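Local coordinates for protein probable FAD-dependent oxidoreductase PA4991 (Pseudomonas aeruginosa PAO1, PDB 5EZ7) that probably works as an FAD-dependent oxidoreductase of the DAO family, binding one FAD per monomeric subunit, with its physiological substrate still unknown, at residues 225-230 with 315-320. Numbering follows the deposited sequence.
Sequences QRRPLH and VDRAEP. With FAD (flavin-adenine dinucleotide), chain B.
Arg227 and Arg317 form an antiparallel hydrogen-bonded pair, with both side chains on the same face of the sheet. Arg227 N donates to Arg317 O at 3.0 Å, in the carbonyl plane and on a lone pair. Arg227 O accepts from Arg317 N and Arg317 NE, each at 3.0 Å, and weakly from NH1. N and NE reach it from opposite faces of its carbonyl plane. The bend at chi3 (-72°) sets NE for this nearly straight bond (168°). NH1 adds a weak bond to Pro228 O. The Arg317 guanidinium lies between Leu229 CG, 3.5 Å from its CZ, and the stacked guanidinium of Arg227, with planes 24° apart. Salt bridges from Glu319 to Arg227 and from Glu277 to Arg317 NH2 probably ease the repulsion. Glu319 OE2 lies 2.6 Å from Arg227 NH2, though weak as a hydrogen bond. OE1 accepts from Gln225 NE2 at 3.0 Å and weakly from Arg227 NH2. Backbone bonds pair Gln225 with Glu319 and Leu229 with Val315 in both directions. Pro228 lacks an N-H, but its non-hydrogen-bonded pairing with Asp316 needs none. Leu229, Val315 and Arg317 line the FAD pocket; Leu229 CD1 is 3.6 Å from the flavin methyl C7M. Ala318 N bonds to Gln45, a FAD-binding residue. Arg226, on the face of Pro228, Asp316 and Ala318, forms a salt bridge with Glu211 of helix 210-216. Strand 309-320 is outermost in its mixed sheet, and strand 224-236 separates it from strand 267-272.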
ATOM      1  N   GLN A 225       8.224   8.628 -11.312  1.00 30.71           N
ATOM      2  CA  GLN A 225       7.076   8.979 -12.164  1.00 33.02           C
ATOM      3  C   GLN A 225       5.796   8.896 -11.337  1.00 31.75           C
ATOM      4  O   GLN A 225       5.756   8.255 -10.302  1.00 31.12           O
ATOM      5  CB  GLN A 225       6.960   8.102 -13.433  1.00 34.75           C
ATOM      6  CG  GLN A 225       6.729   6.602 -13.155  1.00 35.74           C
ATOM      7  CD  GLN A 225       6.498   5.758 -14.410  1.00 37.52           C
ATOM      8  OE1 GLN A 225       6.548   6.265 -15.485  1.00 42.08           O
ATOM      9  NE2 GLN A 225       6.213   4.476 -14.252  1.00 37.43           N
ATOM     10  N   ARG A 226       4.761   9.557 -11.826  1.00 33.08           N
ATOM     11  CA  ARG A 226       3.448   9.638 -11.187  1.00 33.02           C
ATOM     12  C   ARG A 226       2.425   9.159 -12.214  1.00 33.44           C
ATOM     13  O   ARG A 226       2.339   9.718 -13.276  1.00 33.29           O
ATOM     14  CB  ARG A 226       3.167  11.084 -10.778  1.00 33.76           C
ATOM     15  CG  ARG A 226       3.898  11.564  -9.522  1.00 33.46           C
ATOM     16  CD  ARG A 226       3.460  12.967  -9.116  1.00 35.01           C
ATOM     17  NE  ARG A 226       4.609  13.747  -8.698  1.00 37.03           N
ATOM     18  CZ  ARG A 226       4.868  14.193  -7.474  1.00 37.90           C
ATOM     19  NH1 ARG A 226       4.024  14.003  -6.482  1.00 38.33           N
ATOM     20  NH2 ARG A 226       6.002  14.857  -7.242  1.00 38.76           N
ATOM     21  N   ARG A 227       1.708   8.085 -11.931  1.00 33.83           N
ATOM     22  CA  ARG A 227       0.735   7.579 -12.886  1.00 34.96           C
ATOM     23  C   ARG A 227      -0.611   7.679 -12.235  1.00 33.49           C
ATOM     24  O   ARG A 227      -0.927   6.894 -11.340  1.00 31.27           O
ATOM     25  CB  ARG A 227       1.034   6.162 -13.281  1.00 36.94           C
ATOM     26  CG  ARG A 227       2.249   6.095 -14.186  1.00 40.22           C
ATOM     27  CD  ARG A 227       2.834   4.694 -14.183  1.00 42.35           C
ATOM     28  NE  ARG A 227       1.901   3.749 -14.787  1.00 43.48           N
ATOM     29  CZ  ARG A 227       1.481   2.590 -14.271  1.00 43.59           C
ATOM     30  NH1 ARG A 227       0.609   1.849 -14.963  1.00 45.06           N
ATOM     31  NH2 ARG A 227       1.907   2.144 -13.109  1.00 41.27           N
ATOM     32  N   PRO A 228      -1.404   8.671 -12.662  1.00 33.61           N
ATOM     33  CA  PRO A 228      -2.658   8.895 -11.948  1.00 32.81           C
ATOM     34  C   PRO A 228      -3.706   7.765 -12.163  1.00 31.17           C
ATOM     35  O   PRO A 228      -3.634   7.000 -13.121  1.00 31.09           O
ATOM     36  CB  PRO A 228      -3.113  10.243 -12.504  1.00 33.96           C
ATOM     37  CG  PRO A 228      -2.616  10.219 -13.923  1.00 35.61           C
ATOM     38  CD  PRO A 228      -1.308   9.489 -13.890  1.00 34.68           C
ATOM     39  N   LEU A 229      -4.606   7.643 -11.204  1.00 30.65           N
ATOM     40  CA  LEU A 229      -5.805   6.801 -11.301  1.00 30.95           C
ATOM     41  C   LEU A 229      -7.023   7.675 -11.006  1.00 31.23           C
ATOM     42  O   LEU A 229      -6.917   8.635 -10.245  1.00 32.66           O
ATOM     43  CB  LEU A 229      -5.728   5.659 -10.280  1.00 29.54           C
ATOM     44  CG  LEU A 229      -4.812   4.494 -10.670  1.00 29.86           C
ATOM     45  CD1 LEU A 229      -4.611   3.605  -9.482  1.00 29.53           C
ATOM     46  CD2 LEU A 229      -5.360   3.652 -11.814  1.00 30.42           C
ATOM     47  N   HIS A 230      -8.172   7.352 -11.607  1.00 30.93           N
ATOM     48  CA  HIS A 230      -9.506   7.937 -11.247  1.00 29.40           C
ATOM     49  C   HIS A 230     -10.447   6.837 -10.752  1.00 27.68           C
ATOM     50  O   HIS A 230     -11.225   6.262 -11.525  1.00 27.39           O
ATOM     51  CB  HIS A 230     -10.137   8.620 -12.454  1.00 30.19           C
ATOM     52  CG  HIS A 230     -11.211   9.610 -12.114  1.00 30.35           C
ATOM     53  ND1 HIS A 230     -11.836  10.369 -13.076  1.00 31.51           N
ATOM     54  CD2 HIS A 230     -11.735  10.006 -10.932  1.00 30.09           C
ATOM     55  CE1 HIS A 230     -12.695  11.192 -12.506  1.00 32.15           C
ATOM     56  NE2 HIS A 230     -12.649  10.997 -11.203  1.00 31.27           N
ATOM     57  N   VAL A 315      -5.867   9.905  -7.551  1.00 30.26           N
ATOM     58  CA  VAL A 315      -4.637   9.679  -6.796  1.00 30.12           C
ATOM     59  C   VAL A 315      -3.550   9.195  -7.731  1.00 30.12           C
ATOM     60  O   VAL A 315      -3.798   8.441  -8.679  1.00 30.70           O
ATOM     61  CB  VAL A 315      -4.844   8.697  -5.618  1.00 29.93           C
ATOM     62  CG1 VAL A 315      -5.458   7.392  -6.062  1.00 30.08           C
ATOM     63  CG2 VAL A 315      -3.555   8.409  -4.865  1.00 30.15           C
ATOM     64  N   ASP A 316      -2.347   9.676  -7.477  1.00 31.01           N
ATOM     65  CA  ASP A 316      -1.141   9.308  -8.247  1.00 31.73           C
ATOM     66  C   ASP A 316      -0.475   8.071  -7.657  1.00 29.64           C
ATOM     67  O   ASP A 316      -0.332   7.970  -6.435  1.00 28.74           O
ATOM     68  CB  ASP A 316      -0.117  10.424  -8.180  1.00 34.26           C
ATOM     69  CG  ASP A 316      -0.505  11.625  -8.978  1.00 37.25           C
ATOM     70  OD1 ASP A 316      -1.311  11.485  -9.929  1.00 39.80           O
ATOM     71  OD2 ASP A 316       0.045  12.715  -8.656  1.00 40.15           O
ATOM     72  N   ARG A 317      -0.102   7.122  -8.509  1.00 28.82           N
ATOM     73  CA  ARG A 317       0.816   6.057  -8.103  1.00 27.26           C
ATOM     74  C   ARG A 317       2.213   6.634  -8.196  1.00 27.23           C
ATOM     75  O   ARG A 317       2.537   7.268  -9.183  1.00 29.28           O
ATOM     76  CB  ARG A 317       0.674   4.832  -8.994  1.00 27.14           C
ATOM     77  CG  ARG A 317      -0.635   4.096  -8.778  1.00 26.99           C
ATOM     78  CD  ARG A 317      -0.942   3.182  -9.947  1.00 27.07           C
ATOM     79  NE  ARG A 317      -1.321   3.967 -11.104  1.00 28.46           N
ATOM     80  CZ  ARG A 317      -1.814   3.476 -12.249  1.00 29.95           C
ATOM     81  NH1 ARG A 317      -2.107   4.307 -13.259  1.00 29.85           N
ATOM     82  NH2 ARG A 317      -2.014   2.161 -12.392  1.00 30.40           N
ATOM     83  N   ALA A 318       3.029   6.390  -7.170  1.00 26.97           N
ATOM     84  CA  ALA A 318       4.404   6.847  -7.076  1.00 27.00           C
ATOM     85  C   ALA A 318       5.332   5.674  -7.327  1.00 27.73           C
ATOM     86  O   ALA A 318       5.350   4.726  -6.562  1.00 27.56           O
ATOM     87  CB  ALA A 318       4.663   7.448  -5.716  1.00 26.67           C
ATOM     88  N   GLU A 319       6.081   5.749  -8.422  1.00 28.65           N
ATOM     89  CA  GLU A 319       6.909   4.648  -8.894  1.00 30.40           C
ATOM     90  C   GLU A 319       8.293   5.125  -9.363  1.00 30.22           C
ATOM     91  O   GLU A 319       8.458   6.308  -9.733  1.00 30.90           O
ATOM     92  CB  GLU A 319       6.230   3.956 -10.088  1.00 32.05           C
ATOM     93  CG  GLU A 319       4.939   3.277  -9.729  1.00 32.78           C
ATOM     94  CD  GLU A 319       4.173   2.819 -10.933  1.00 35.62           C
ATOM     95  OE1 GLU A 319       4.692   3.024 -12.045  1.00 39.81           O
ATOM     96  OE2 GLU A 319       3.044   2.268 -10.783  1.00 35.65           O
ATOM     97  N   PRO A 320       9.262   4.199  -9.402  1.00 28.96           N
ATOM     98  CA  PRO A 320      10.499   4.533 -10.088  1.00 29.77           C
ATOM     99  C   PRO A 320      10.252   4.846 -11.561  1.00 30.91           C
ATOM    100  O   PRO A 320       9.415   4.196 -12.220  1.00 29.47           O
ATOM    101  CB  PRO A 320      11.332   3.267  -9.951  1.00 30.27           C
ATOM    102  CG  PRO A 320      10.329   2.169  -9.823  1.00 30.01           C
ATOM    103  CD  PRO A 320       9.217   2.777  -9.017  1.00 28.96           C
TER
HETATM  104  PA  FAD B 401       2.575   5.571   0.519  1.00 21.83           P
HETATM  105  O1A FAD B 401       1.462   4.700   1.004  1.00 22.23           O
HETATM  106  O2A FAD B 401       2.304   6.700  -0.435  1.00 22.92           O
HETATM  107  O5B FAD B 401       3.308   6.125   1.812  1.00 22.00           O
HETATM  108  C5B FAD B 401       4.261   7.168   1.758  1.00 21.75           C
HETATM  109  C4B FAD B 401       4.199   7.854   3.106  1.00 22.00           C
HETATM  110  O4B FAD B 401       5.275   8.802   3.204  1.00 22.11           O
HETATM  111  C3B FAD B 401       2.875   8.599   3.299  1.00 21.47           C
HETATM  112  O3B FAD B 401       2.213   8.167   4.490  1.00 20.71           O
HETATM  113  C2B FAD B 401       3.301  10.054   3.367  1.00 21.75           C
HETATM  114  O2B FAD B 401       2.504  10.872   4.219  1.00 21.59           O
HETATM  115  C1B FAD B 401       4.756   9.956   3.833  1.00 22.29           C
HETATM  116  N9A FAD B 401       5.574  11.107   3.432  1.00 23.63           N
HETATM  117  C8A FAD B 401       5.579  11.706   2.229  1.00 23.09           C
HETATM  118  N7A FAD B 401       6.448  12.731   2.230  1.00 22.98           N
HETATM  119  C5A FAD B 401       7.017  12.788   3.440  1.00 22.53           C
HETATM  120  C6A FAD B 401       8.014  13.652   4.086  1.00 22.02           C
HETATM  121  N6A FAD B 401       8.568  14.647   3.376  1.00 21.48           N
HETATM  122  N1A FAD B 401       8.353  13.399   5.361  1.00 21.89           N
HETATM  123  C2A FAD B 401       7.787  12.391   6.048  1.00 23.02           C
HETATM  124  N3A FAD B 401       6.861  11.562   5.522  1.00 23.01           N
HETATM  125  C4A FAD B 401       6.444  11.719   4.241  1.00 23.21           C
HETATM  126  N1  FAD B 401      -1.119  -2.566  -4.685  1.00 25.77           N
HETATM  127  C2  FAD B 401      -1.487  -3.851  -4.495  1.00 27.75           C
HETATM  128  O2  FAD B 401      -0.601  -4.706  -4.255  1.00 27.67           O
HETATM  129  N3  FAD B 401      -2.770  -4.247  -4.552  1.00 28.72           N
HETATM  130  C4  FAD B 401      -3.765  -3.402  -4.806  1.00 27.76           C
HETATM  131  O4  FAD B 401      -4.950  -3.791  -4.842  1.00 30.67           O
HETATM  132  C4X FAD B 401      -3.445  -1.987  -5.023  1.00 26.84           C
HETATM  133  N5  FAD B 401      -4.410  -1.086  -5.286  1.00 25.45           N
HETATM  134  C5X FAD B 401      -4.106   0.211  -5.471  1.00 25.90           C
HETATM  135  C6  FAD B 401      -5.133   1.112  -5.724  1.00 26.70           C
HETATM  136  C7  FAD B 401      -4.865   2.452  -5.915  1.00 27.46           C
HETATM  137  C7M FAD B 401      -5.993   3.406  -6.168  1.00 28.68           C
HETATM  138  C8  FAD B 401      -3.465   2.937  -5.825  1.00 27.98           C
HETATM  139  C8M FAD B 401      -3.106   4.396  -6.012  1.00 29.21           C
HETATM  140  C9  FAD B 401      -2.443   2.037  -5.584  1.00 26.84           C
HETATM  141  C9A FAD B 401      -2.698   0.679  -5.401  1.00 26.41           C
HETATM  142  N10 FAD B 401      -1.669  -0.271  -5.142  1.00 25.88           N
HETATM  143  C10 FAD B 401      -2.019  -1.610  -4.935  1.00 25.92           C
HETATM  144  C1' FAD B 401      -0.273   0.120  -5.033  1.00 25.48           C
HETATM  145  C2' FAD B 401      -0.002   0.492  -3.586  1.00 24.66           C
HETATM  146  O2' FAD B 401      -1.051   1.306  -3.045  1.00 25.37           O
HETATM  147  C3' FAD B 401       1.344   1.191  -3.449  1.00 24.13           C
HETATM  148  O3' FAD B 401       2.320   0.469  -4.227  1.00 24.08           O
HETATM  149  C4' FAD B 401       1.789   1.234  -1.989  1.00 22.82           C
HETATM  150  O4' FAD B 401       0.693   1.481  -1.108  1.00 23.27           O
HETATM  151  C5' FAD B 401       2.826   2.316  -1.758  1.00 22.30           C
HETATM  152  O5' FAD B 401       3.324   2.209  -0.418  1.00 20.74           O
HETATM  153  P   FAD B 401       4.351   3.310   0.114  1.00 20.30           P
HETATM  154  O1P FAD B 401       4.476   3.159   1.608  1.00 21.17           O
HETATM  155  O2P FAD B 401       5.554   3.210  -0.752  1.00 20.45           O
HETATM  156  O3P FAD B 401       3.645   4.690  -0.299  1.00 20.67           O